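PDB 3NQP: SusD superfamily protein from Bacteroides fragilis NCTC 9343, which probably binds glycans at the outer membrane as a SusD-type partner in nutrient capture. Local coordinates for residues Ile392-Met395 / Ala401-Lys404; Tyr423-Pro426 / Thr432-Glu435; His440-Glu445 / Trp453-Arg458; Met207-Leu212 / Ile378-Pro383. One frame throughout, in Å; residues are numbered along the deposited sequence.

Along the chain the order is contact 4, contact 1, contact 2, contact 3, and the last three all fall in the SusD-family part of the chain. Contacts 1 and 2 sit closest, their centres about 10 Å apart, and they touch through N394, N434 and E435. Contacts 2 and 3 share helix 431-445, with centres about 14 Å apart. Contacts 1 and 4 share helix 382-396 and touch where I392 meets L212. A salt bridge from R381 to E445 joins contact 4 to contact 3, centres about 13 Å apart. Together they tie helix 200-216 to the later helices, consistent with the TPR-like helical core of SusD proteins.

Contact 1: Ile392-Met395 / Ala401-Lys404; sequences IANM and AVAK
Two acceptors grip the ND2 of N394, the carboxylate oxygen OE1 of E435 and the backbone carbonyl of F431, while the same residue lies against V402 with its aliphatic root and backbone. On the other side of the amide, OD1 accepts from ND2 of N434, so both ends of this buried group have partners on helix 431-445 and its rotation is fixed. Across the contact itself the side-chain atoms that meet are all carbon, and V402 also presses on the backbone of N394. With CG1 of V402 anti to its own backbone N (chi1 171°), the other branch, CG2, is aimed at helix 382-396. It lands 3.4 Å from the backbone N of N394 and 3.9 Å from N394 CB, and it also touches the methyl of A393, with V402 CG2 to A393 CB at 3.7 Å. That methyl meets the flank of the A401 methyl, A393 CB to A401 CB being 3.8 Å. Because small residues face each other, the two backbones come very near, with the CA atoms of A393 and V402 only 5.6 Å apart. The helices are consecutive in the chain, and D398 in the short turn between them accepts from the backbone N of A401. The chemistry is thus split: methyl groups close the helical hairpin, while the asparagine beside them ties helix 382-396 to helix 431-445.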
loop_
_atom_site.group_PDB
_atom_site.type_symbol
_atom_site.label_atom_id
_atom_site.label_comp_id
_atom_site.label_asym_id
_atom_site.label_seq_id
_atom_site.Cartn_x
_atom_site.Cartn_y
_atom_site.Cartn_z
ATOM N N ILE A 392 -2.535 4.061 -17.113
ATOM C CA ILE A 392 -3.665 4.542 -17.933
ATOM C C ILE A 392 -3.169 4.812 -19.368
ATOM O O ILE A 392 -3.808 4.382 -20.346
ATOM C CB ILE A 392 -4.329 5.803 -17.320
ATOM C CG1 ILE A 392 -5.071 5.446 -16.013
ATOM C CG2 ILE A 392 -5.282 6.431 -18.328
ATOM C CD1 ILE A 392 -5.494 6.695 -15.081
ATOM N N ALA A 393 -2.017 5.482 -19.488
ATOM C CA ALA A 393 -1.389 5.750 -20.776
ATOM C C ALA A 393 -1.191 4.459 -21.585
ATOM O O ALA A 393 -1.527 4.374 -22.782
ATOM C CB ALA A 393 0.001 6.504 -20.577
ATOM N N ASN A 394 -0.659 3.443 -20.931
ATOM C CA ASN A 394 -0.468 2.170 -21.602
ATOM C C ASN A 394 -1.816 1.634 -22.138
ATOM O O ASN A 394 -1.854 1.126 -23.254
ATOM C CB ASN A 394 0.208 1.104 -20.717
ATOM C CG ASN A 394 0.817 -0.012 -21.534
ATOM O OD1 ASN A 394 1.164 0.209 -22.693
ATOM N ND2 ASN A 394 0.976 -1.208 -20.938
HETATM N N MSE A 395 -2.903 1.807 -21.384
HETATM C CA MSE A 395 -4.221 1.347 -21.844
HETATM C C MSE A 395 -4.691 2.137 -23.069
HETATM O O MSE A 395 -5.286 1.569 -23.988
HETATM C CB MSE A 395 -5.300 1.445 -20.756
HETATM C CG MSE A 395 -5.185 0.446 -19.632
HETATM SE SE MSE A 395 -5.345 -1.363 -20.160
HETATM C CE MSE A 395 -7.246 -1.446 -20.582
ATOM N N ALA A 401 3.712 8.953 -23.267
ATOM C CA ALA A 401 3.371 9.311 -21.872
ATOM C C ALA A 401 3.802 8.204 -20.881
ATOM O O ALA A 401 4.249 8.508 -19.769
ATOM C CB ALA A 401 1.832 9.650 -21.687
ATOM N N VAL A 402 3.712 6.934 -21.287
ATOM C CA VAL A 402 4.230 5.825 -20.452
ATOM C C VAL A 402 5.682 6.101 -20.079
ATOM O O VAL A 402 6.065 6.102 -18.891
ATOM C CB VAL A 402 4.142 4.468 -21.142
ATOM C CG1 VAL A 402 4.916 3.421 -20.294
ATOM C CG2 VAL A 402 2.660 4.050 -21.342
ATOM N N ALA A 403 6.478 6.356 -21.106
ATOM C CA ALA A 403 7.904 6.609 -20.960
ATOM C C ALA A 403 8.173 7.854 -20.137
ATOM O O ALA A 403 9.090 7.868 -19.342
ATOM C CB ALA A 403 8.559 6.750 -22.347
ATOM N N LYS A 404 7.401 8.909 -20.370
ATOM C CA LYS A 404 7.552 10.158 -19.631
ATOM C C LYS A 404 7.436 9.919 -18.143
ATOM O O LYS A 404 8.242 10.398 -17.363
ATOM C CB LYS A 404 6.516 11.197 -20.082
ATOM C CG LYS A 404 6.498 12.548 -19.331
ATOM C CD LYS A 404 5.372 13.458 -19.837
ATOM C CE LYS A 404 3.977 12.972 -19.361
ATOM N NZ LYS A 404 2.856 13.732 -19.988
#

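Contact 2: Tyr423-Pro426 / Thr432-Glu435; sequences YAYP and TTNE
Y425 reaches from the loop after helix 420-423 to N434 and T433 in the first turn of helix 431-445. Its CB points toward that helix, and CG stands anti to the backbone N (chi1 -177°), which carries the ring straight out from the loop. Beyond CG, the ring runs beside helix 399-414: Y425 CD2 packs against A403 CA, and I406 and R410 of the same helix also touch the side chain. Further along that edge, Y425 CE2 comes within 3.3 Å of OD1 of N434, which lies in the plane of the ring. Y425 CZ follows, 3.4 Å from N434 OD1. At the tip, Y425 OH donates to OD1 of N434 over a short 2.6 Å. The bond meets the carbonyl bent, at a C=O...donor angle of 130°, and the donor is tilted 33° from the carbonyl plane. The planes of ring and amide are steeply inclined to each other. The hydroxyl is flanked by the methyl of T433, with Y425 OH 3.6 Å from T433 CG2, and it rests close over the helix backbone, with Y425 OH 3.3 Å from CA of N434. Nearby, ND2 of N434 gives a hydrogen bond to the carbonyl of T428, and T433 OG1 pairs with D430, so the neighbours of the hydroxyl are themselves anchored to the loop ahead of the helix. A tyrosine of the inter-helix loop is thus hydrogen-bonded to an asparagine in the first turn of the next helix, within a series of consecutive helices consistent with the TPR-like part of the SusD fold.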
loop_
_atom_site.group_PDB
_atom_site.type_symbol
_atom_site.label_atom_id
_atom_site.label_comp_id
_atom_site.label_asym_id
_atom_site.label_seq_id
_atom_site.Cartn_x
_atom_site.Cartn_y
_atom_site.Cartn_z
ATOM N N TYR A 423 20.092 4.441 -18.198
ATOM C CA TYR A 423 18.946 4.238 -17.277
ATOM C C TYR A 423 17.582 4.676 -17.784
ATOM O O TYR A 423 16.564 4.326 -17.181
ATOM C CB TYR A 423 19.264 4.912 -15.921
ATOM C CG TYR A 423 20.570 4.425 -15.308
ATOM C CD1 TYR A 423 20.859 3.074 -15.243
ATOM C CD2 TYR A 423 21.496 5.308 -14.803
ATOM C CE1 TYR A 423 22.005 2.623 -14.696
ATOM C CE2 TYR A 423 22.687 4.860 -14.238
ATOM C CZ TYR A 423 22.950 3.529 -14.198
ATOM O OH TYR A 423 24.157 3.053 -13.686
ATOM N N ALA A 424 17.513 5.402 -18.897
ATOM C CA ALA A 424 16.226 5.947 -19.353
ATOM C C ALA A 424 15.430 4.841 -20.034
ATOM O O ALA A 424 16.004 4.000 -20.693
ATOM C CB ALA A 424 16.429 7.111 -20.318
ATOM N N TYR A 425 14.115 4.846 -19.860
ATOM C CA TYR A 425 13.233 3.913 -20.565
ATOM C C TYR A 425 12.912 4.419 -21.981
ATOM O O TYR A 425 12.354 5.509 -22.138
ATOM C CB TYR A 425 11.938 3.744 -19.760
ATOM C CG TYR A 425 10.968 2.738 -20.370
ATOM C CD1 TYR A 425 11.217 1.355 -20.307
ATOM C CD2 TYR A 425 9.814 3.173 -21.003
ATOM C CE1 TYR A 425 10.324 0.441 -20.886
ATOM C CE2 TYR A 425 8.930 2.281 -21.584
ATOM C CZ TYR A 425 9.190 0.924 -21.540
ATOM O OH TYR A 425 8.284 0.052 -22.117
ATOM N N PRO A 426 13.245 3.638 -23.022
ATOM C CA PRO A 426 12.942 4.146 -24.362
ATOM C C PRO A 426 11.510 3.806 -24.669
ATOM O O PRO A 426 11.029 2.749 -24.238
ATOM C CB PRO A 426 13.909 3.362 -25.274
ATOM C CG PRO A 426 14.159 2.034 -24.546
ATOM C CD PRO A 426 13.902 2.303 -23.060
ATOM N N THR A 432 3.200 -5.082 -23.589
ATOM C CA THR A 432 3.745 -5.933 -22.535
ATOM C C THR A 432 4.986 -5.276 -21.934
ATOM O O THR A 432 5.193 -5.261 -20.716
ATOM C CB THR A 432 4.107 -7.335 -23.060
ATOM O OG1 THR A 432 2.925 -7.989 -23.575
ATOM C CG2 THR A 432 4.678 -8.215 -21.927
ATOM N N THR A 433 5.842 -4.750 -22.796
ATOM C CA THR A 433 7.122 -4.186 -22.294
ATOM C C THR A 433 6.784 -3.001 -21.382
ATOM O O THR A 433 7.373 -2.845 -20.322
ATOM C CB THR A 433 8.006 -3.758 -23.452
ATOM O OG1 THR A 433 8.201 -4.881 -24.295
ATOM C CG2 THR A 433 9.426 -3.201 -22.982
ATOM N N ASN A 434 5.837 -2.159 -21.812
ATOM C CA ASN A 434 5.373 -1.029 -21.041
ATOM C C ASN A 434 4.747 -1.446 -19.710
ATOM O O ASN A 434 5.080 -0.885 -18.668
ATOM C CB ASN A 434 4.325 -0.221 -21.799
ATOM C CG ASN A 434 4.913 0.648 -22.922
ATOM O OD1 ASN A 434 6.058 1.137 -22.854
ATOM N ND2 ASN A 434 4.118 0.838 -23.960
ATOM N N GLU A 435 3.797 -2.384 -19.730
ATOM C CA GLU A 435 3.142 -2.832 -18.472
ATOM C C GLU A 435 4.178 -3.361 -17.482
ATOM O O GLU A 435 4.161 -3.020 -16.297
ATOM C CB GLU A 435 2.094 -3.911 -18.762
ATOM C CG GLU A 435 1.107 -4.091 -17.668
ATOM C CD GLU A 435 -0.087 -3.147 -17.776
ATOM O OE1 GLU A 435 0.033 -2.049 -18.368
ATOM O OE2 GLU A 435 -1.162 -3.506 -17.266
#

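Contact 3: His440-Glu445 / Trp453-Arg458; sequences HEKDKE and WWDLRR
K442 and D455 meet because the lysine chain bends at chi3 (76°), swinging CE and NZ along the carboxylate, while D455 holds CG beside its backbone N (chi1 -65°) and so presents its oxygens to helix 431-445. K442 NZ donates to D455 OD1 at 2.7 Å, using the syn lone pair, and the lysine methylenes run past the other oxygen, with K442 CE 3.2 Å from D455 OD2. R458, one turn after D455, takes the same OD1 end-on with two nitrogens, and the oxygen lies almost in the guanidinium plane. R458 NH1 comes to the anti lone pair at 3.2 Å from D455 OD1, whereas R458 NH2 approaches D455 OD1 at 2.9 Å from above the carboxylate plane, 39° out of it. One oxygen thus accepts from three nitrogens of two positively charged side chains, which should stabilise the aspartate as an anion. D455 OD2 is served by a water that also donates to D443 OD1, bridging the helices a second time. Q451 also accepts from K442, and E391 pairs with R458 NH2. The K442-D455 and D443-R452 salt bridges join helix 431-445 to helix 452-458 and the residue just before it, while R458 steadies D455 within its own helix; W384 and L387 of helix 382-396 lie against K442, and L212 and W213 of helix 200-216 against R458.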
loop_
_atom_site.group_PDB
_atom_site.type_symbol
_atom_site.label_atom_id
_atom_site.label_comp_id
_atom_site.label_asym_id
_atom_site.label_seq_id
_atom_site.Cartn_x
_atom_site.Cartn_y
_atom_site.Cartn_z
ATOM N N HIS A 440 7.655 -2.950 -12.719
ATOM C CA HIS A 440 8.994 -3.086 -12.145
ATOM C C HIS A 440 9.473 -1.761 -11.545
ATOM O O HIS A 440 10.240 -1.775 -10.627
ATOM C CB HIS A 440 9.987 -3.643 -13.162
ATOM C CG HIS A 440 9.748 -5.087 -13.515
ATOM N ND1 HIS A 440 10.150 -5.640 -14.719
ATOM C CD2 HIS A 440 9.111 -6.077 -12.840
ATOM C CE1 HIS A 440 9.785 -6.912 -14.749
ATOM N NE2 HIS A 440 9.164 -7.206 -13.621
ATOM N N GLU A 441 8.960 -0.632 -12.048
ATOM C CA GLU A 441 9.223 0.652 -11.415
ATOM C C GLU A 441 8.467 0.795 -10.090
ATOM O O GLU A 441 9.000 1.293 -9.130
ATOM C CB GLU A 441 8.890 1.803 -12.377
ATOM C CG GLU A 441 9.709 3.078 -12.097
ATOM C CD GLU A 441 11.187 2.875 -12.200
ATOM O OE1 GLU A 441 11.622 2.131 -13.104
ATOM O OE2 GLU A 441 11.899 3.423 -11.345
ATOM N N LYS A 442 7.201 0.385 -10.055
ATOM C CA LYS A 442 6.461 0.289 -8.786
ATOM C C LYS A 442 7.145 -0.667 -7.798
ATOM O O LYS A 442 7.180 -0.388 -6.611
ATOM C CB LYS A 442 5.016 -0.149 -9.033
ATOM C CG LYS A 442 4.167 0.967 -9.625
ATOM C CD LYS A 442 2.633 0.701 -9.544
ATOM C CE LYS A 442 2.140 0.932 -8.102
ATOM N NZ LYS A 442 0.628 0.774 -8.010
ATOM N N ASP A 443 7.696 -1.769 -8.301
ATOM C CA ASP A 443 8.368 -2.756 -7.456
ATOM C C ASP A 443 9.557 -2.149 -6.734
ATOM O O ASP A 443 9.848 -2.511 -5.609
ATOM C CB ASP A 443 8.899 -3.938 -8.306
ATOM C CG ASP A 443 7.818 -4.920 -8.704
ATOM O OD1 ASP A 443 6.674 -4.823 -8.174
ATOM O OD2 ASP A 443 8.122 -5.759 -9.599
ATOM N N LYS A 444 10.280 -1.281 -7.426
ATOM C CA LYS A 444 11.400 -0.559 -6.847
ATOM C C LYS A 444 11.013 0.642 -5.987
ATOM O O LYS A 444 11.660 0.907 -4.947
ATOM C CB LYS A 444 12.328 -0.086 -7.929
ATOM C CG LYS A 444 13.122 -1.165 -8.599
ATOM C CD LYS A 444 13.893 -0.532 -9.763
ATOM C CE LYS A 444 14.492 -1.606 -10.615
ATOM N NZ LYS A 444 15.386 -1.036 -11.631
ATOM N N GLU A 445 9.990 1.386 -6.435
ATOM C CA GLU A 445 9.623 2.667 -5.820
ATOM C C GLU A 445 8.885 2.454 -4.486
ATOM O O GLU A 445 9.044 3.240 -3.538
ATOM C CB GLU A 445 8.757 3.491 -6.781
ATOM C CG GLU A 445 8.377 4.903 -6.371
ATOM C CD GLU A 445 9.585 5.843 -6.239
ATOM O OE1 GLU A 445 10.643 5.565 -6.820
ATOM O OE2 GLU A 445 9.458 6.851 -5.551
ATOM N N TRP A 453 0.751 -6.636 -4.520
ATOM C CA TRP A 453 -0.359 -7.610 -4.662
ATOM C C TRP A 453 -1.408 -6.995 -5.563
ATOM O O TRP A 453 -1.944 -7.659 -6.452
ATOM C CB TRP A 453 -0.979 -8.005 -3.303
ATOM C CG TRP A 453 -2.248 -8.900 -3.451
ATOM C CD1 TRP A 453 -3.465 -8.621 -3.000
ATOM C CD2 TRP A 453 -2.338 -10.158 -4.138
ATOM N NE1 TRP A 453 -4.360 -9.618 -3.358
ATOM C CE2 TRP A 453 -3.676 -10.587 -4.038
ATOM C CE3 TRP A 453 -1.415 -10.973 -4.796
ATOM C CZ2 TRP A 453 -4.110 -11.765 -4.586
ATOM C CZ3 TRP A 453 -1.854 -12.148 -5.345
ATOM C CH2 TRP A 453 -3.188 -12.538 -5.221
ATOM N N TRP A 454 -1.707 -5.709 -5.329
ATOM C CA TRP A 454 -2.732 -5.033 -6.144
ATOM C C TRP A 454 -2.298 -4.938 -7.627
ATOM O O TRP A 454 -3.080 -5.230 -8.551
ATOM C CB TRP A 454 -3.096 -3.674 -5.547
ATOM C CG TRP A 454 -3.570 -3.734 -4.099
ATOM C CD1 TRP A 454 -3.243 -2.878 -3.096
ATOM C CD2 TRP A 454 -4.525 -4.647 -3.550
ATOM N NE1 TRP A 454 -3.917 -3.230 -1.937
ATOM C CE2 TRP A 454 -4.705 -4.312 -2.205
ATOM C CE3 TRP A 454 -5.245 -5.718 -4.073
ATOM C CZ2 TRP A 454 -5.561 -5.015 -1.375
ATOM C CZ3 TRP A 454 -6.093 -6.428 -3.226
ATOM C CH2 TRP A 454 -6.232 -6.068 -1.907
ATOM N N ASP A 455 -1.045 -4.572 -7.837
ATOM C CA ASP A 455 -0.465 -4.499 -9.190
ATOM C C ASP A 455 -0.575 -5.833 -9.950
ATOM O O ASP A 455 -0.893 -5.817 -11.141
ATOM C CB ASP A 455 0.994 -4.044 -9.115
ATOM C CG ASP A 455 1.144 -2.620 -8.582
ATOM O OD1 ASP A 455 0.174 -1.842 -8.586
ATOM O OD2 ASP A 455 2.257 -2.269 -8.120
ATOM N N LEU A 456 -0.336 -6.961 -9.243
ATOM C CA LEU A 456 -0.439 -8.292 -9.831
ATOM C C LEU A 456 -1.860 -8.676 -10.169
ATOM O O LEU A 456 -2.097 -9.358 -11.182
ATOM C CB LEU A 456 0.154 -9.363 -8.920
ATOM C CG LEU A 456 1.676 -9.253 -8.719
ATOM C CD1 LEU A 456 2.060 -10.161 -7.500
ATOM C CD2 LEU A 456 2.459 -9.675 -9.995
ATOM N N ARG A 457 -2.814 -8.252 -9.345
ATOM C CA ARG A 457 -4.233 -8.492 -9.646
ATOM C C ARG A 457 -4.701 -7.668 -10.857
ATOM O O ARG A 457 -5.517 -8.125 -11.640
ATOM C CB ARG A 457 -5.133 -8.089 -8.459
ATOM C CG ARG A 457 -5.080 -9.016 -7.248
ATOM C CD ARG A 457 -5.926 -10.253 -7.333
ATOM N NE ARG A 457 -7.284 -10.038 -7.870
ATOM C CZ ARG A 457 -8.308 -9.520 -7.218
ATOM N NH1 ARG A 457 -8.189 -9.126 -5.984
ATOM N NH2 ARG A 457 -9.468 -9.388 -7.822
ATOM N N ARG A 458 -4.154 -6.468 -11.005
ATOM C CA ARG A 458 -4.734 -5.447 -11.856
ATOM C C ARG A 458 -4.077 -5.345 -13.203
ATOM O O ARG A 458 -4.758 -5.252 -14.217
ATOM C CB ARG A 458 -4.664 -4.093 -11.155
ATOM C CG ARG A 458 -5.475 -2.943 -11.795
ATOM C CD ARG A 458 -5.093 -1.579 -11.194
ATOM N NE ARG A 458 -3.693 -1.301 -11.405
ATOM C CZ ARG A 458 -2.717 -1.398 -10.485
ATOM N NH1 ARG A 458 -2.953 -1.723 -9.199
ATOM N NH2 ARG A 458 -1.476 -1.196 -10.866
HETATM O O HOH W 1 4.738 -3.352 -7.068
#

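Contact 4: Met207-Leu212 / Ile378-Pro383; sequences MGEVYL and IFYRLP
Y380, which bonds to E209 on helix 200-216, lies in a classic beta bulge where it and F379 both face F267 of the partner strand. The contact is a single polar one: Y380 OH donates to E209 OE1 at 2.7 Å. The oxygen is met on its syn side, but 32° out of the carboxylate plane, and that plane is turned 70° from the ring, so the carboxylate stands steeply to the phenol instead of lying flat with it. E209 OE1 itself lies at the edge of the ring, in its plane, and also comes within 3.7 Å of both Y380 CZ and Y380 CE1. E209 gets there by stretching out: CG is anti to the backbone N (chi1 -161°), the chain beyond it is extended, and the carboxylate therefore reaches well clear of its helix, although the CA atoms of E209 and Y380 are 10.1 Å apart. The second oxygen, OE2, has a long, weak ion pair with R133. W384 touches the side chain of E209 and its ring meets that of Y380, thereby sitting beside both partners. Next to Y380 in the chain, R381 occupies the N-cap position of helix 382-396 and forms salt bridges to E264, E445 and E449. The bond thus fastens the middle of helix 200-216 to the strand pair 265-269 and 377-381, just where the chain turns into helix 382-396, whose T388, E391 and I392 pack on L212 further along.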
loop_
_atom_site.group_PDB
_atom_site.type_symbol
_atom_site.label_atom_id
_atom_site.label_comp_id
_atom_site.label_asym_id
_atom_site.label_seq_id
_atom_site.Cartn_x
_atom_site.Cartn_y
_atom_site.Cartn_z
HETATM N N MSE A 207 -10.113 7.867 -6.019
HETATM C CA MSE A 207 -10.947 7.708 -7.226
HETATM C C MSE A 207 -10.089 7.233 -8.384
HETATM O O MSE A 207 -10.499 6.399 -9.168
HETATM C CB MSE A 207 -11.723 8.982 -7.609
HETATM C CG MSE A 207 -12.718 9.414 -6.579
HETATM SE SE MSE A 207 -13.662 11.017 -7.062
HETATM C CE MSE A 207 -14.879 10.176 -8.265
ATOM N N GLY A 208 -8.862 7.752 -8.483
ATOM C CA GLY A 208 -7.943 7.272 -9.494
ATOM C C GLY A 208 -7.678 5.784 -9.345
ATOM O O GLY A 208 -7.634 5.063 -10.337
ATOM N N GLU A 209 -7.514 5.323 -8.106
ATOM C CA GLU A 209 -7.187 3.919 -7.843
ATOM C C GLU A 209 -8.396 3.019 -8.141
ATOM O O GLU A 209 -8.270 1.984 -8.802
ATOM C CB GLU A 209 -6.734 3.727 -6.390
ATOM C CG GLU A 209 -5.946 2.460 -6.116
ATOM C CD GLU A 209 -5.469 2.417 -4.671
ATOM O OE1 GLU A 209 -6.050 3.064 -3.785
ATOM O OE2 GLU A 209 -4.484 1.757 -4.417
ATOM N N VAL A 210 -9.558 3.443 -7.677
ATOM C CA VAL A 210 -10.810 2.683 -7.832
ATOM C C VAL A 210 -11.239 2.597 -9.312
ATOM O O VAL A 210 -11.450 1.498 -9.828
ATOM C CB VAL A 210 -11.947 3.296 -6.992
ATOM C CG1 VAL A 210 -13.317 2.718 -7.429
ATOM C CG2 VAL A 210 -11.698 3.080 -5.466
ATOM N N TYR A 211 -11.289 3.731 -10.009
ATOM C CA TYR A 211 -11.682 3.740 -11.418
ATOM C C TYR A 211 -10.664 3.060 -12.376
ATOM O O TYR A 211 -11.056 2.375 -13.334
ATOM C CB TYR A 211 -12.083 5.155 -11.884
ATOM C CG TYR A 211 -13.469 5.542 -11.401
ATOM C CD1 TYR A 211 -13.645 6.070 -10.122
ATOM C CD2 TYR A 211 -14.564 5.361 -12.186
ATOM C CE1 TYR A 211 -14.855 6.414 -9.661
ATOM C CE2 TYR A 211 -15.846 5.691 -11.732
ATOM C CZ TYR A 211 -15.984 6.213 -10.467
ATOM O OH TYR A 211 -17.213 6.541 -9.982
ATOM N N LEU A 212 -9.367 3.160 -12.110
ATOM C CA LEU A 212 -8.448 2.347 -12.866
ATOM C C LEU A 212 -8.705 0.855 -12.661
ATOM O O LEU A 212 -8.711 0.070 -13.606
ATOM C CB LEU A 212 -6.977 2.610 -12.480
ATOM C CG LEU A 212 -5.988 1.782 -13.302
ATOM C CD1 LEU A 212 -6.086 1.987 -14.847
ATOM C CD2 LEU A 212 -4.554 2.113 -12.774
ATOM N N ILE A 378 2.738 6.109 4.532
ATOM C CA ILE A 378 2.245 6.922 3.394
ATOM C C ILE A 378 1.337 6.026 2.591
ATOM O O ILE A 378 1.757 4.918 2.237
ATOM C CB ILE A 378 3.413 7.392 2.482
ATOM C CG1 ILE A 378 4.411 8.194 3.324
ATOM C CG2 ILE A 378 2.841 8.135 1.225
ATOM C CD1 ILE A 378 5.748 8.548 2.682
ATOM N N PHE A 379 0.096 6.464 2.360
ATOM C CA PHE A 379 -0.843 5.764 1.513
ATOM C C PHE A 379 -0.800 6.297 0.079
ATOM O O PHE A 379 -0.852 5.510 -0.843
ATOM C CB PHE A 379 -2.277 5.896 2.057
ATOM C CG PHE A 379 -2.565 5.048 3.255
ATOM C CD1 PHE A 379 -1.605 4.246 3.848
ATOM C CD2 PHE A 379 -3.826 5.089 3.805
ATOM C CE1 PHE A 379 -1.930 3.457 4.954
ATOM C CE2 PHE A 379 -4.157 4.304 4.894
ATOM C CZ PHE A 379 -3.228 3.497 5.468
ATOM N N TYR A 380 -0.720 7.617 -0.110
ATOM C CA TYR A 380 -0.579 8.189 -1.458
ATOM C C TYR A 380 0.525 9.235 -1.460
ATOM O O TYR A 380 0.493 10.119 -0.613
ATOM C CB TYR A 380 -1.843 8.873 -1.919
ATOM C CG TYR A 380 -3.023 7.981 -1.998
ATOM C CD1 TYR A 380 -3.062 6.952 -2.952
ATOM C CD2 TYR A 380 -4.086 8.105 -1.121
ATOM C CE1 TYR A 380 -4.110 6.120 -3.058
ATOM C CE2 TYR A 380 -5.191 7.235 -1.226
ATOM C CZ TYR A 380 -5.184 6.236 -2.196
ATOM O OH TYR A 380 -6.237 5.352 -2.368
ATOM N N ARG A 381 1.468 9.120 -2.399
ATOM C CA ARG A 381 2.434 10.206 -2.679
ATOM C C ARG A 381 2.620 10.377 -4.211
ATOM O O ARG A 381 2.126 9.569 -5.007
ATOM C CB ARG A 381 3.741 9.936 -1.952
ATOM C CG ARG A 381 4.381 8.651 -2.254
ATOM C CD ARG A 381 5.719 8.531 -1.531
ATOM N NE ARG A 381 6.338 7.240 -1.778
ATOM C CZ ARG A 381 7.252 6.964 -2.723
ATOM N NH1 ARG A 381 7.716 7.871 -3.572
ATOM N NH2 ARG A 381 7.713 5.736 -2.820
ATOM N N LEU A 382 3.283 11.437 -4.629
ATOM C CA LEU A 382 3.190 11.853 -6.029
ATOM C C LEU A 382 3.690 10.812 -7.056
ATOM O O LEU A 382 3.044 10.661 -8.078
ATOM C CB LEU A 382 3.895 13.214 -6.225
ATOM C CG LEU A 382 3.462 14.071 -7.398
ATOM C CD1 LEU A 382 1.935 14.430 -7.191
ATOM C CD2 LEU A 382 4.393 15.339 -7.470
ATOM N N PRO A 383 4.836 10.100 -6.828
ATOM C CA PRO A 383 5.224 9.116 -7.843
ATOM C C PRO A 383 4.190 7.989 -8.077
ATOM O O PRO A 383 4.149 7.395 -9.178
ATOM C CB PRO A 383 6.560 8.522 -7.310
ATOM C CG PRO A 383 7.133 9.618 -6.436
ATOM C CD PRO A 383 5.854 10.221 -5.784
#